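Local coordinates for protein bradavidin 2 (Bradyrhizobium japonicum, PDB 4GGZ) that binds biotin inside an avidin-type eight-stranded antiparallel beta barrel, as its relatives in the avidin family do, at residues 16-21 / 107-112; 37-42 / 49-54; 73-78 / 92-97. All blocks are in the same frame, centred on the assembly; numbering follows the deposited sequence.

Contact 1: 16-21 / 107-112; sequences WKNERG and GGDIFT. With BTN (biotin), chain E.
K17 and T112 form an antiparallel hydrogen-bonded pair, K17 N giving to T112 O at 3.1 Å and T112 N to K17 O at 2.9 Å, where strands 16-18 and 107-112, the first and last of the barrel, run at 147° to each other. Past this pair the chain leaves the sheet in a type I turn from N18 to G21. N18 OD1 accepts from R20 N in an Asx turn and also takes S22 N, so the amide is held while its ND2 reaches into the biotin pocket. CG of N18 sits between its backbone N and carbonyl carbon (chi1 66°), with CB over one face of the F111 ring in a CH-pi contact, 3.8 Å from the centroid. ND2 gives a nearly straight 2.8 Å bond to the ureido oxygen O3 of biotin.

D109 works from the other strand: its OD2 accepts biotin N1 at 2.9 Å and is also held by W78 NE1, while OD1 meets R20 NE in a 2.7 Å salt bridge. The guanidinium stands almost upright on the carboxylate, planes 83° apart, and its NH2 gives a nearly straight 2.8 Å bond to G108 O, lying in both the guanidinium plane and the carbonyl plane of G108. A water gives to D109 OD1, its second partner after R20, and accepts from E19 N and I110 N.

W16 packs its CB against F111 CB, and the edge of its ring comes near F111 O. This seam closes the barrel between strands 23-28 and 86-96: F111 touches L24, and W16 touches I26 and M87.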
loop_
_atom_site.group_PDB
_atom_site.type_symbol
_atom_site.label_atom_id
_atom_site.label_comp_id
_atom_site.label_asym_id
_atom_site.label_seq_id
_atom_site.Cartn_x
_atom_site.Cartn_y
_atom_site.Cartn_z
ATOM N N TRP A 16 4.042 3.685 -8.875
ATOM C CA TRP A 16 4.687 2.389 -8.689
ATOM C C TRP A 16 3.659 1.293 -8.878
ATOM O O TRP A 16 2.470 1.481 -8.614
ATOM C CB TRP A 16 5.227 2.277 -7.263
ATOM C CG TRP A 16 6.108 3.402 -6.801
ATOM C CD1 TRP A 16 5.754 4.727 -6.602
ATOM C CD2 TRP A 16 7.481 3.289 -6.427
ATOM N NE1 TRP A 16 6.850 5.435 -6.136
ATOM C CE2 TRP A 16 7.917 4.575 -6.019
ATOM C CE3 TRP A 16 8.403 2.221 -6.404
ATOM C CZ2 TRP A 16 9.242 4.821 -5.604
ATOM C CZ3 TRP A 16 9.711 2.474 -5.981
ATOM C CH2 TRP A 16 10.114 3.760 -5.585
ATOM N N LYS A 17 4.113 0.115 -9.309
ATOM C CA LYS A 17 3.193 -1.010 -9.436
ATOM C C LYS A 17 3.854 -2.195 -8.777
ATOM O O LYS A 17 5.101 -2.274 -8.804
ATOM C CB LYS A 17 3.011 -1.343 -10.912
ATOM C CG LYS A 17 2.156 -0.395 -11.733
ATOM C CD LYS A 17 1.809 -1.110 -13.038
ATOM C CE LYS A 17 2.102 -2.615 -12.811
ATOM N NZ LYS A 17 1.872 -3.534 -13.966
ATOM N N ASN A 18 3.076 -3.122 -8.195
ATOM C CA ASN A 18 3.741 -4.253 -7.540
ATOM C C ASN A 18 3.610 -5.490 -8.415
ATOM O O ASN A 18 3.049 -5.398 -9.513
ATOM C CB ASN A 18 3.293 -4.514 -6.105
ATOM C CG ASN A 18 1.856 -4.958 -5.985
ATOM O OD1 ASN A 18 1.288 -5.479 -6.928
ATOM N ND2 ASN A 18 1.246 -4.731 -4.776
ATOM N N GLU A 19 4.143 -6.611 -7.936
ATOM C CA GLU A 19 4.188 -7.824 -8.789
ATOM C C GLU A 19 2.816 -8.427 -9.025
ATOM O O GLU A 19 2.634 -9.285 -9.931
ATOM C CB GLU A 19 5.104 -8.895 -8.211
ATOM C CG GLU A 19 6.551 -8.469 -8.031
ATOM C CD GLU A 19 7.390 -9.518 -7.271
ATOM O OE1 GLU A 19 8.612 -9.557 -7.495
ATOM O OE2 GLU A 19 6.837 -10.298 -6.452
ATOM N N ARG A 20 1.839 -8.003 -8.227
ATOM C CA ARG A 20 0.479 -8.547 -8.338
ATOM C C ARG A 20 -0.356 -7.723 -9.329
ATOM O O ARG A 20 -1.474 -8.114 -9.697
ATOM C CB ARG A 20 -0.179 -8.511 -6.952
ATOM C CG ARG A 20 0.656 -9.121 -5.860
ATOM C CD ARG A 20 -0.038 -9.027 -4.534
ATOM N NE ARG A 20 0.873 -9.442 -3.474
ATOM C CZ ARG A 20 0.713 -10.546 -2.771
ATOM N NH1 ARG A 20 -0.313 -11.338 -3.028
ATOM N NH2 ARG A 20 1.586 -10.862 -1.815
ATOM N N GLY A 21 0.190 -6.569 -9.732
ATOM C CA GLY A 21 -0.430 -5.678 -10.680
ATOM C C GLY A 21 -1.021 -4.432 -10.025
ATOM O O GLY A 21 -1.667 -3.612 -10.703
ATOM N N GLY A 107 1.730 -10.892 4.016
ATOM C CA GLY A 107 2.523 -11.335 2.854
ATOM C C GLY A 107 3.548 -10.278 2.509
ATOM O O GLY A 107 3.800 -9.333 3.297
ATOM N N GLY A 108 4.142 -10.431 1.335
ATOM C CA GLY A 108 5.104 -9.479 0.829
ATOM C C GLY A 108 4.643 -8.781 -0.437
ATOM O O GLY A 108 3.689 -9.218 -1.115
ATOM N N ASP A 109 5.310 -7.672 -0.755
ATOM C CA ASP A 109 5.117 -7.009 -2.030
ATOM C C ASP A 109 6.406 -6.318 -2.414
ATOM O O ASP A 109 7.085 -5.783 -1.570
ATOM C CB ASP A 109 4.051 -5.931 -1.923
ATOM C CG ASP A 109 2.673 -6.405 -2.319
ATOM O OD1 ASP A 109 2.529 -7.298 -3.185
ATOM O OD2 ASP A 109 1.715 -5.839 -1.768
ATOM N N ILE A 110 6.730 -6.310 -3.697
ATOM C CA ILE A 110 7.835 -5.498 -4.157
ATOM C C ILE A 110 7.237 -4.562 -5.180
ATOM O O ILE A 110 6.684 -5.012 -6.208
ATOM C CB ILE A 110 8.945 -6.343 -4.840
ATOM C CG1 ILE A 110 9.520 -7.400 -3.909
ATOM C CG2 ILE A 110 10.039 -5.412 -5.408
ATOM C CD1 ILE A 110 10.519 -8.323 -4.680
ATOM N N PHE A 111 7.250 -3.261 -4.869
ATOM C CA PHE A 111 6.834 -2.266 -5.830
ATOM C C PHE A 111 8.009 -1.766 -6.668
ATOM O O PHE A 111 9.121 -1.574 -6.162
ATOM C CB PHE A 111 6.244 -1.040 -5.106
ATOM C CG PHE A 111 4.969 -1.337 -4.372
ATOM C CD1 PHE A 111 4.997 -1.929 -3.114
ATOM C CD2 PHE A 111 3.722 -1.013 -4.933
ATOM C CE1 PHE A 111 3.795 -2.208 -2.399
ATOM C CE2 PHE A 111 2.527 -1.273 -4.222
ATOM C CZ PHE A 111 2.559 -1.893 -2.978
ATOM N N THR A 112 7.734 -1.521 -7.942
ATOM C CA THR A 112 8.728 -1.002 -8.891
ATOM C C THR A 112 8.247 0.310 -9.464
ATOM O O THR A 112 7.106 0.405 -9.937
ATOM C CB THR A 112 8.935 -1.981 -10.091
ATOM O OG1 THR A 112 9.562 -3.180 -9.630
ATOM C CG2 THR A 112 9.811 -1.321 -11.163
HETATM C C11 BTN E . -9.449 -6.974 0.722
HETATM O O11 BTN E . -9.340 -8.035 0.019
HETATM O O12 BTN E . -9.887 -7.058 1.905
HETATM C C10 BTN E . -9.093 -5.605 0.182
HETATM C C9 BTN E . -7.965 -5.617 -0.861
HETATM C C8 BTN E . -6.656 -6.095 -0.220
HETATM C C7 BTN E . -5.499 -6.116 -1.246
HETATM C C2 BTN E . -4.195 -6.597 -0.584
HETATM S S1 BTN E . -3.306 -5.351 0.139
HETATM C C6 BTN E . -1.901 -6.490 0.300
HETATM C C5 BTN E . -1.845 -7.269 -1.015
HETATM N N1 BTN E . -1.078 -6.554 -2.014
HETATM C C3 BTN E . -1.869 -6.172 -3.018
HETATM O O3 BTN E . -1.389 -5.498 -4.102
HETATM N N2 BTN E . -3.126 -6.512 -2.844
HETATM C C4 BTN E . -3.239 -7.253 -1.586
HETATM O O HOH W 1 4.394 -7.654 -5.225
#

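Contact 2: 37-42 / 49-54; sequences TFTNHA and GIPYPA. With BTN (biotin), chain E.
N40 OD1 is gripped by biotin N2 at 2.9 Å and by A42 N at 2.8 Å, and more weakly by S22 OG. The A42 bond makes an Asx turn at the end of strand 37-39, in a beta hairpin of the avidin barrel whose long connection leads to strand 51-54. The A42 N-H comes from well above the amide plane of N40, whereas the biotin N-H points almost straight at OD1. With CG anti to the backbone N (chi1 -179°), the amide extends to the bicyclic head of biotin, and ND2 is tied to A46 O. A42 CB packs on the same ureido nitrogen, and the F38 ring turns its edge to biotin O3.

The strands are paired through F38 and Y52, which exchange two backbone bonds. Their side chains lie on the face that also carries A54, where V67 touches all three; Y52 OH bonds Q71. On the other face T39 lies alongside P51, pointing the same way, its CG2 methyl 3.7 Å from P51 CB; the T37 methyl reaches this proline in one of its two conformers. Beyond the strands the hairpin is held by G49 N, which gives to N40 O at 2.9 Å, while H41 CE1 rests on G49 CA and H41 NE2 bonds E23. A water completes the junction, giving to I50 O at 2.7 Å and accepting from N40 N at 2.9 Å.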
loop_
_atom_site.group_PDB
_atom_site.type_symbol
_atom_site.label_atom_id
_atom_site.label_comp_id
_atom_site.label_asym_id
_atom_site.label_seq_id
_atom_site.Cartn_x
_atom_site.Cartn_y
_atom_site.Cartn_z
ATOM N N THR A 37 -2.577 7.400 -3.447
ATOM C CA THR A 37 -3.736 6.631 -3.788
ATOM C C THR A 37 -3.270 5.213 -4.170
ATOM O O THR A 37 -2.235 5.065 -4.817
ATOM C CB THR A 37 -4.519 7.364 -4.928
ATOM O OG1 THR A 37 -4.938 8.663 -4.456
ATOM C CG2 THR A 37 -5.743 6.582 -5.356
ATOM N N PHE A 38 -4.011 4.211 -3.715
ATOM C CA PHE A 38 -3.652 2.811 -4.025
ATOM C C PHE A 38 -4.853 2.183 -4.697
ATOM O O PHE A 38 -5.977 2.389 -4.262
ATOM C CB PHE A 38 -3.338 2.048 -2.734
ATOM C CG PHE A 38 -3.024 0.578 -2.951
ATOM C CD1 PHE A 38 -1.730 0.180 -3.235
ATOM C CD2 PHE A 38 -4.028 -0.381 -2.834
ATOM C CE1 PHE A 38 -1.427 -1.193 -3.432
ATOM C CE2 PHE A 38 -3.729 -1.758 -3.052
ATOM C CZ PHE A 38 -2.411 -2.122 -3.321
ATOM N N THR A 39 -4.615 1.369 -5.748
ATOM C CA THR A 39 -5.709 0.545 -6.254
ATOM C C THR A 39 -5.298 -0.896 -6.452
ATOM O O THR A 39 -4.278 -1.179 -7.074
ATOM C CB THR A 39 -6.577 1.164 -7.429
ATOM O OG1 THR A 39 -6.850 0.229 -8.502
ATOM C CG2 THR A 39 -6.088 2.515 -7.895
ATOM N N ASN A 40 -6.058 -1.766 -5.826
ATOM C CA ASN A 40 -5.741 -3.215 -5.868
ATOM C C ASN A 40 -6.037 -3.792 -7.224
ATOM O O ASN A 40 -7.091 -3.509 -7.804
ATOM C CB ASN A 40 -6.569 -3.948 -4.796
ATOM C CG ASN A 40 -6.288 -5.436 -4.771
ATOM O OD1 ASN A 40 -5.132 -5.844 -4.843
ATOM N ND2 ASN A 40 -7.333 -6.240 -4.672
ATOM N N HIS A 41 -5.166 -4.691 -7.688
ATOM C CA HIS A 41 -5.456 -5.514 -8.849
ATOM C C HIS A 41 -4.994 -6.926 -8.569
ATOM O O HIS A 41 -4.871 -7.731 -9.510
ATOM C CB HIS A 41 -4.739 -4.943 -10.089
ATOM C CG HIS A 41 -5.315 -3.649 -10.562
ATOM N ND1 HIS A 41 -6.613 -3.536 -11.018
ATOM C CD2 HIS A 41 -4.780 -2.406 -10.633
ATOM C CE1 HIS A 41 -6.853 -2.276 -11.347
ATOM N NE2 HIS A 41 -5.758 -1.572 -11.126
ATOM N N ALA A 42 -4.771 -7.231 -7.287
ATOM C CA ALA A 42 -4.208 -8.510 -6.872
ATOM C C ALA A 42 -5.186 -9.659 -6.987
ATOM O O ALA A 42 -6.275 -9.637 -6.452
ATOM C CB ALA A 42 -3.642 -8.416 -5.446
ATOM N N GLY A 49 -9.762 -2.523 -8.557
ATOM C CA GLY A 49 -9.981 -1.377 -9.390
ATOM C C GLY A 49 -10.500 -0.162 -8.647
ATOM O O GLY A 49 -10.771 0.850 -9.271
ATOM N N ILE A 50 -10.661 -0.266 -7.333
ATOM C CA ILE A 50 -11.223 0.866 -6.563
ATOM C C ILE A 50 -10.082 1.670 -5.974
ATOM O O ILE A 50 -9.374 1.173 -5.111
ATOM C CB ILE A 50 -12.172 0.393 -5.436
ATOM C CG1 ILE A 50 -13.282 -0.517 -5.995
ATOM C CG2 ILE A 50 -12.719 1.636 -4.672
ATOM C CD1 ILE A 50 -14.249 -1.019 -4.915
ATOM N N PRO A 51 -9.865 2.910 -6.458
ATOM C CA PRO A 51 -8.785 3.713 -5.889
ATOM C C PRO A 51 -9.106 4.197 -4.464
ATOM O O PRO A 51 -10.161 4.802 -4.219
ATOM C CB PRO A 51 -8.683 4.912 -6.846
ATOM C CG PRO A 51 -9.562 4.554 -8.054
ATOM C CD PRO A 51 -10.571 3.597 -7.557
ATOM N N TYR A 52 -8.220 3.919 -3.527
ATOM C CA TYR A 52 -8.426 4.348 -2.152
ATOM C C TYR A 52 -7.273 5.208 -1.712
ATOM O O TYR A 52 -6.168 5.010 -2.139
ATOM C CB TYR A 52 -8.488 3.153 -1.233
ATOM C CG TYR A 52 -9.825 2.452 -1.263
ATOM C CD1 TYR A 52 -9.938 1.162 -1.774
ATOM C CD2 TYR A 52 -10.976 3.074 -0.773
ATOM C CE1 TYR A 52 -11.169 0.520 -1.782
ATOM C CE2 TYR A 52 -12.203 2.433 -0.787
ATOM C CZ TYR A 52 -12.278 1.151 -1.290
ATOM O OH TYR A 52 -13.477 0.473 -1.319
ATOM N N PRO A 53 -7.523 6.147 -0.792
ATOM C CA PRO A 53 -6.398 6.911 -0.317
ATOM C C PRO A 53 -5.368 6.094 0.459
ATOM O O PRO A 53 -5.730 5.147 1.171
ATOM C CB PRO A 53 -7.070 7.926 0.663
ATOM C CG PRO A 53 -8.506 7.977 0.249
ATOM C CD PRO A 53 -8.790 6.539 -0.155
ATOM N N ALA A 54 -4.097 6.447 0.301
ATOM C CA ALA A 54 -2.988 5.871 1.041
ATOM C C ALA A 54 -2.280 6.928 1.862
ATOM O O ALA A 54 -2.114 8.071 1.408
ATOM C CB ALA A 54 -1.990 5.258 0.080
HETATM C C11 BTN E . -9.449 -6.974 0.722
HETATM O O11 BTN E . -9.340 -8.035 0.019
HETATM O O12 BTN E . -9.887 -7.058 1.905
HETATM C C10 BTN E . -9.093 -5.605 0.182
HETATM C C9 BTN E . -7.965 -5.617 -0.861
HETATM C C8 BTN E . -6.656 -6.095 -0.220
HETATM C C7 BTN E . -5.499 -6.116 -1.246
HETATM C C2 BTN E . -4.195 -6.597 -0.584
HETATM S S1 BTN E . -3.306 -5.351 0.139
HETATM C C6 BTN E . -1.901 -6.490 0.300
HETATM C C5 BTN E . -1.845 -7.269 -1.015
HETATM N N1 BTN E . -1.078 -6.554 -2.014
HETATM C C3 BTN E . -1.869 -6.172 -3.018
HETATM O O3 BTN E . -1.389 -5.498 -4.102
HETATM N N2 BTN E . -3.126 -6.512 -2.844
HETATM C C4 BTN E . -3.239 -7.253 -1.586
HETATM O O HOH W 2 -8.516 -1.234 -4.314
#

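Contact 3: 73-78 / 92-97; sequences NSFTRW and TLFYVD. With BTN (biotin), chain E.
N73 opens the pairing with its carbonyl O, which takes V96 N at 3.0 Å, while its amide lies obliquely across V96, OD1 nearest to CB. N73 and S74 together face F69 of strand 62-69 in a G1 beta bulge. S74 follows with its CB against Y95 CB, and S74 OG gives a 2.7 Å hydrogen bond to biotin O12, an oxygen of the ligand's carboxylate. F75 exchanges two backbone bonds with F94, and on that face the two rings are 13° from parallel but offset, with little ring-on-ring overlap. F94 CB instead covers one face of the F75 ring in a CH-pi contact, 3.8 Å from its centroid.

T76 returns to the biotin side, its CG2 over one face of the W78 ring; T76 OG1 lies 3.4 Å from biotin S1 but, though buried, has no hydrogen-bonding partner in the model. R77 and T92 form the next hydrogen-bonded pair; CB of R77 meets the edge of the F94 ring, and its guanidinium makes a cation-pi contact with Y64. W78 turns away from strand 92-96 and into the pocket, CZ2 3.5 Å from biotin S1, among the rings of F38, F65, W91 and F111. Alternating sides in this way, the antiparallel hairpin of strands 74-78 and 92-96 forms part of the wall of an avidin-type barrel, its inner side lining the biotin site along the thioether and valeryl tail.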
loop_
_atom_site.group_PDB
_atom_site.type_symbol
_atom_site.label_atom_id
_atom_site.label_comp_id
_atom_site.label_asym_id
_atom_site.label_seq_id
_atom_site.Cartn_x
_atom_site.Cartn_y
_atom_site.Cartn_z
ATOM N N ASN A 73 -14.264 -3.813 4.332
ATOM C CA ASN A 73 -14.155 -3.851 5.779
ATOM C C ASN A 73 -12.743 -4.272 6.240
ATOM O O ASN A 73 -12.552 -5.029 7.213
ATOM C CB ASN A 73 -15.230 -4.775 6.362
ATOM C CG ASN A 73 -15.717 -4.327 7.727
ATOM O OD1 ASN A 73 -16.611 -4.962 8.309
ATOM N ND2 ASN A 73 -15.117 -3.259 8.271
ATOM N N SER A 74 -11.749 -3.770 5.525
ATOM C CA SER A 74 -10.370 -4.176 5.784
ATOM C C SER A 74 -9.418 -2.996 5.600
ATOM O O SER A 74 -9.803 -1.975 5.012
ATOM C CB SER A 74 -10.007 -5.341 4.857
ATOM O OG SER A 74 -9.895 -4.918 3.506
ATOM N N PHE A 75 -8.216 -3.110 6.159
ATOM C CA PHE A 75 -7.123 -2.208 5.823
ATOM C C PHE A 75 -5.800 -2.959 5.779
ATOM O O PHE A 75 -5.659 -4.000 6.419
ATOM C CB PHE A 75 -7.058 -1.000 6.790
ATOM C CG PHE A 75 -6.628 -1.348 8.211
ATOM C CD1 PHE A 75 -5.294 -1.257 8.578
ATOM C CD2 PHE A 75 -7.567 -1.757 9.178
ATOM C CE1 PHE A 75 -4.886 -1.559 9.872
ATOM C CE2 PHE A 75 -7.147 -2.059 10.469
ATOM C CZ PHE A 75 -5.815 -1.961 10.796
ATOM N N THR A 76 -4.829 -2.423 5.042
ATOM C CA THR A 76 -3.506 -3.037 4.979
ATOM C C THR A 76 -2.422 -2.049 5.380
ATOM O O THR A 76 -2.521 -0.891 5.025
ATOM C CB THR A 76 -3.272 -3.547 3.553
ATOM O OG1 THR A 76 -4.271 -4.527 3.270
ATOM C CG2 THR A 76 -1.870 -4.171 3.395
ATOM N N ARG A 77 -1.430 -2.506 6.145
ATOM C CA ARG A 77 -0.249 -1.701 6.464
ATOM C C ARG A 77 0.971 -2.328 5.799
ATOM O O ARG A 77 1.290 -3.491 6.104
ATOM C CB ARG A 77 -0.058 -1.669 7.986
ATOM C CG ARG A 77 0.966 -0.634 8.437
ATOM C CD ARG A 77 0.928 -0.447 9.939
ATOM N NE ARG A 77 1.735 0.699 10.354
ATOM C CZ ARG A 77 3.027 0.629 10.645
ATOM N NH1 ARG A 77 3.673 -0.526 10.542
ATOM N NH2 ARG A 77 3.680 1.718 11.035
ATOM N N TRP A 78 1.628 -1.591 4.886
ATOM C CA TRP A 78 2.929 -1.994 4.325
ATOM C C TRP A 78 4.094 -1.353 5.070
ATOM O O TRP A 78 4.004 -0.201 5.489
ATOM C CB TRP A 78 3.099 -1.571 2.856
ATOM C CG TRP A 78 2.239 -2.291 1.852
ATOM C CD1 TRP A 78 2.645 -3.356 1.007
ATOM C CD2 TRP A 78 0.870 -2.031 1.540
ATOM N NE1 TRP A 78 1.579 -3.712 0.190
ATOM C CE2 TRP A 78 0.488 -2.937 0.506
ATOM C CE3 TRP A 78 -0.081 -1.086 2.013
ATOM C CZ2 TRP A 78 -0.812 -2.945 -0.069
ATOM C CZ3 TRP A 78 -1.431 -1.129 1.455
ATOM C CH2 TRP A 78 -1.751 -2.039 0.415
ATOM N N THR A 92 0.566 -6.421 6.343
ATOM C CA THR A 92 -0.459 -7.123 7.097
ATOM C C THR A 92 -1.822 -6.538 6.747
ATOM O O THR A 92 -1.988 -5.315 6.725
ATOM C CB THR A 92 -0.179 -7.177 8.637
ATOM O OG1 THR A 92 -1.343 -7.668 9.318
ATOM C CG2 THR A 92 0.209 -5.822 9.208
ATOM N N LEU A 93 -2.773 -7.419 6.443
ATOM C CA LEU A 93 -4.126 -7.015 6.052
ATOM C C LEU A 93 -5.004 -7.373 7.228
ATOM O O LEU A 93 -5.076 -8.542 7.598
ATOM C CB LEU A 93 -4.563 -7.754 4.765
ATOM C CG LEU A 93 -6.040 -7.732 4.331
ATOM C CD1 LEU A 93 -6.455 -6.403 3.823
ATOM C CD2 LEU A 93 -6.352 -8.788 3.220
ATOM N N PHE A 94 -5.599 -6.356 7.857
ATOM C CA PHE A 94 -6.493 -6.534 8.994
ATOM C C PHE A 94 -7.900 -6.450 8.495
ATOM O O PHE A 94 -8.298 -5.448 7.883
ATOM C CB PHE A 94 -6.275 -5.411 10.009
ATOM C CG PHE A 94 -4.844 -5.304 10.516
ATOM C CD1 PHE A 94 -3.871 -4.625 9.765
ATOM C CD2 PHE A 94 -4.486 -5.840 11.736
ATOM C CE1 PHE A 94 -2.570 -4.501 10.223
ATOM C CE2 PHE A 94 -3.179 -5.727 12.208
ATOM C CZ PHE A 94 -2.215 -5.038 11.450
ATOM N N TYR A 95 -8.696 -7.492 8.734
ATOM C CA TYR A 95 -10.068 -7.446 8.225
ATOM C C TYR A 95 -11.086 -7.862 9.295
ATOM O O TYR A 95 -10.748 -8.623 10.195
ATOM C CB TYR A 95 -10.213 -8.263 6.940
ATOM C CG TYR A 95 -9.972 -9.758 7.038
ATOM C CD1 TYR A 95 -8.668 -10.287 7.093
ATOM C CD2 TYR A 95 -11.050 -10.648 7.077
ATOM C CE1 TYR A 95 -8.448 -11.697 7.146
ATOM C CE2 TYR A 95 -10.845 -12.044 7.118
ATOM C CZ TYR A 95 -9.564 -12.555 7.163
ATOM O OH TYR A 95 -9.369 -13.929 7.208
ATOM N N VAL A 96 -12.288 -7.307 9.217
ATOM C CA VAL A 96 -13.403 -7.741 10.051
ATOM C C VAL A 96 -14.187 -8.688 9.156
ATOM O O VAL A 96 -14.731 -8.286 8.124
ATOM C CB VAL A 96 -14.281 -6.552 10.491
ATOM C CG1 VAL A 96 -15.526 -7.033 11.245
ATOM C CG2 VAL A 96 -13.486 -5.592 11.366
ATOM N N ASP A 97 -14.234 -9.953 9.541
ATOM C CA ASP A 97 -14.883 -10.957 8.706
ATOM C C ASP A 97 -16.424 -10.912 8.750
ATOM O O ASP A 97 -17.034 -10.054 9.423
ATOM C CB ASP A 97 -14.311 -12.365 9.006
ATOM C CG ASP A 97 -14.907 -13.012 10.259
ATOM O OD1 ASP A 97 -15.773 -12.416 10.946
ATOM O OD2 ASP A 97 -14.488 -14.156 10.557
HETATM C C11 BTN E . -9.449 -6.974 0.722
HETATM O O11 BTN E . -9.340 -8.035 0.019
HETATM O O12 BTN E . -9.887 -7.058 1.905
HETATM C C10 BTN E . -9.093 -5.605 0.182
HETATM C C9 BTN E . -7.965 -5.617 -0.861
HETATM C C8 BTN E . -6.656 -6.095 -0.220
HETATM C C7 BTN E . -5.499 -6.116 -1.246
HETATM C C2 BTN E . -4.195 -6.597 -0.584
HETATM S S1 BTN E . -3.306 -5.351 0.139
HETATM C C6 BTN E . -1.901 -6.490 0.300
HETATM C C5 BTN E . -1.845 -7.269 -1.015
HETATM N N1 BTN E . -1.078 -6.554 -2.014
HETATM C C3 BTN E . -1.869 -6.172 -3.018
HETATM O O3 BTN E . -1.389 -5.498 -4.102
HETATM N N2 BTN E . -3.126 -6.512 -2.844
HETATM C C4 BTN E . -3.239 -7.253 -1.586
#

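All three contacts are antiparallel pairings in one barrel, and all three touch the same biotin. Contact 1 joins the first and last strands and contact 2 a hairpin, together holding the ureido ring with charged and amide groups; in contact 3, another hairpin, the S74 hydroxyl bonds the carboxylate, while T76 and W78 only pack on the sulfur. Each is partly buried, with its inner residues around the ligand and its outer ones nearer solvent. Contacts 1 and 3 lie about 17 Å apart between centres, yet the W78 indole of contact 3 reaches across the interior to contact 1. F38 of contact 2 packs on both F111 and W78, so the aromatic interior links all three.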